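Long-range contact in methylthioribose-1-phosphate isomerase (Saccharomyces cerevisiae, PDB 1W2W), which interconverts methylthioribose-1-phosphate and methylthioribulose-1-phosphate, an isomerisation in the salvage pathway that regenerates methionine: residues D40-I45 against L99-S104. Residues are numbered along the deposited sequence; the frame is centred on the assembly and turned at random.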
loop_
_atom_site.group_PDB
_atom_site.type_symbol
_atom_site.label_atom_id
_atom_site.label_comp_id
_atom_site.label_asym_id
_atom_site.label_seq_id
_atom_site.Cartn_x
_atom_site.Cartn_y
_atom_site.Cartn_z
ATOM N N ASP A 40 1.432 31.418 -6.382
ATOM C CA ASP A 40 2.484 30.426 -6.162
ATOM C C ASP A 40 2.131 29.561 -4.955
ATOM O O ASP A 40 2.282 28.343 -4.992
ATOM C CB ASP A 40 3.828 31.103 -5.915
ATOM C CG ASP A 40 4.330 31.868 -7.128
ATOM O OD1 ASP A 40 3.961 31.503 -8.273
ATOM O OD2 ASP A 40 5.098 32.847 -7.020
ATOM N N GLY A 41 1.668 30.212 -3.895
ATOM C CA GLY A 41 1.211 29.521 -2.703
ATOM C C GLY A 41 0.106 28.543 -3.049
ATOM O O GLY A 41 0.155 27.374 -2.664
ATOM N N TYR A 42 -0.889 29.017 -3.796
ATOM C CA TYR A 42 -1.995 28.157 -4.208
ATOM C C TYR A 42 -1.457 26.991 -5.022
ATOM O O TYR A 42 -1.852 25.846 -4.810
ATOM C CB TYR A 42 -2.998 28.947 -5.062
ATOM C CG TYR A 42 -4.119 28.106 -5.630
ATOM C CD1 TYR A 42 -5.321 27.966 -4.951
ATOM C CD2 TYR A 42 -3.973 27.455 -6.850
ATOM C CE1 TYR A 42 -6.357 27.199 -5.474
ATOM C CE2 TYR A 42 -4.994 26.690 -7.380
ATOM C CZ TYR A 42 -6.183 26.565 -6.686
ATOM O OH TYR A 42 -7.201 25.804 -7.212
ATOM N N SER A 43 -0.559 27.284 -5.961
ATOM C CA SER A 43 -0.083 26.245 -6.864
ATOM C C SER A 43 0.686 25.151 -6.136
ATOM O O SER A 43 0.449 23.964 -6.383
ATOM C CB SER A 43 0.776 26.822 -7.983
ATOM O OG SER A 43 1.160 25.780 -8.876
ATOM N N VAL A 44 1.597 25.528 -5.241
ATOM C CA VAL A 44 2.370 24.478 -4.567
ATOM C C VAL A 44 1.537 23.669 -3.575
ATOM O O VAL A 44 1.839 22.502 -3.325
ATOM C CB VAL A 44 3.664 24.975 -3.911
ATOM C CG1 VAL A 44 4.591 25.620 -4.958
ATOM C CG2 VAL A 44 3.363 25.927 -2.738
ATOM N N ILE A 45 0.498 24.279 -3.012
ATOM C CA ILE A 45 -0.400 23.555 -2.123
ATOM C C ILE A 45 -1.289 22.595 -2.918
ATOM O O ILE A 45 -1.399 21.414 -2.601
ATOM C CB ILE A 45 -1.261 24.511 -1.273
ATOM C CG1 ILE A 45 -0.384 25.315 -0.302
ATOM C CG2 ILE A 45 -2.323 23.719 -0.503
ATOM C CD1 ILE A 45 -1.137 26.522 0.320
ATOM N N LEU A 99 -7.243 35.769 -0.816
ATOM C CA LEU A 99 -7.239 34.900 0.368
ATOM C C LEU A 99 -8.264 33.774 0.297
ATOM O O LEU A 99 -7.975 32.635 0.674
ATOM C CB LEU A 99 -7.386 35.713 1.661
ATOM C CG LEU A 99 -6.287 36.729 1.971
ATOM C CD1 LEU A 99 -6.713 37.606 3.150
ATOM C CD2 LEU A 99 -4.964 36.011 2.278
ATOM N N ASP A 100 -9.462 34.076 -0.190
ATOM C CA ASP A 100 -10.450 33.035 -0.465
ATOM C C ASP A 100 -10.000 32.032 -1.531
ATOM O O ASP A 100 -10.254 30.834 -1.407
ATOM C CB ASP A 100 -11.820 33.644 -0.817
ATOM C CG ASP A 100 -12.403 34.484 0.317
ATOM O OD1 ASP A 100 -11.931 34.377 1.472
ATOM O OD2 ASP A 100 -13.343 35.295 0.143
ATOM N N PHE A 101 -9.331 32.517 -2.576
ATOM C CA PHE A 101 -8.758 31.642 -3.601
ATOM C C PHE A 101 -7.751 30.688 -2.947
ATOM O O PHE A 101 -7.822 29.460 -3.127
ATOM C CB PHE A 101 -8.098 32.506 -4.682
ATOM C CG PHE A 101 -7.331 31.734 -5.718
ATOM C CD1 PHE A 101 -7.948 30.744 -6.469
ATOM C CD2 PHE A 101 -5.990 32.008 -5.935
ATOM C CE1 PHE A 101 -7.237 30.035 -7.425
ATOM C CE2 PHE A 101 -5.273 31.304 -6.893
ATOM C CZ PHE A 101 -5.899 30.319 -7.639
ATOM N N LEU A 102 -6.827 31.257 -2.177
ATOM C CA LEU A 102 -5.796 30.457 -1.498
ATOM C C LEU A 102 -6.426 29.381 -0.618
ATOM O O LEU A 102 -5.995 28.221 -0.634
ATOM C CB LEU A 102 -4.897 31.360 -0.645
ATOM C CG LEU A 102 -3.739 30.681 0.097
ATOM C CD1 LEU A 102 -2.881 29.945 -0.928
ATOM C CD2 LEU A 102 -2.897 31.744 0.796
ATOM N N LEU A 103 -7.443 29.774 0.149
ATOM C CA LEU A 103 -8.185 28.851 1.005
ATOM C C LEU A 103 -8.720 27.644 0.237
ATOM O O LEU A 103 -8.790 26.533 0.773
ATOM C CB LEU A 103 -9.346 29.571 1.701
ATOM C CG LEU A 103 -10.232 28.712 2.605
ATOM C CD1 LEU A 103 -9.473 28.377 3.885
ATOM C CD2 LEU A 103 -11.527 29.435 2.927
ATOM N N SER A 104 -9.099 27.861 -1.017
ATOM C CA SER A 104 -9.702 26.790 -1.815
ATOM C C SER A 104 -8.710 25.738 -2.315
ATOM O O SER A 104 -9.121 24.715 -2.856
ATOM C CB SER A 104 -10.476 27.358 -3.007
ATOM O OG SER A 104 -9.601 27.835 -4.020
#
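The Tyr-42 ring overlaps that of Phe-101 in an offset stack, centroids 4.0 Å apart, joining two near-parallel helices of the N-terminal helical part of this eIF-2B-like isomerase. The short helix 38-46 runs beside the C-terminal part of helix 88-103, their local axes 9.4 Å apart at closest and 8° from parallel. The ring planes are inclined by 16°. Phe-101 reaches over with its tip: CZ sits above the centre of the tyrosine ring, 3.5 Å from Tyr-42 CG. In return, Tyr-42 CD1 lies over the phenylalanine ring toward its rim. CG is anti to the backbone N in both residues, which starts each ring off beside its own carbonyl carbon; the side chains then cross at about a right angle. Behind the stack, Leu-102 sends CD1 between the helices against the backbone of Gly-41 and Tyr-42, 3.6 Å from Tyr-42 N. The same methyl meets Ile-45 CD1 at 4.0 Å, and here too the side chains cross. Ile-56 and Val-59 of helix 53-73 pack on Ile-45, while Leu-116 of helix 111-124 touches Leu-102, tying the pair into the surrounding bundle. An alanine in place of Tyr-42 would probably leave the face of Phe-101 without its stacking partner, and its ring more free to turn. Near the tyrosine plane, Ser-104 OG borders the ring edge, 3.6 Å from Tyr-42 CE1. That hydroxyl and Ser-104 N both donate to Phe-101 O; the OG bond, 2.6 Å to Phe-101 O, lies in the carbonyl plane on a lone pair, with a C=O...OG angle of 136°.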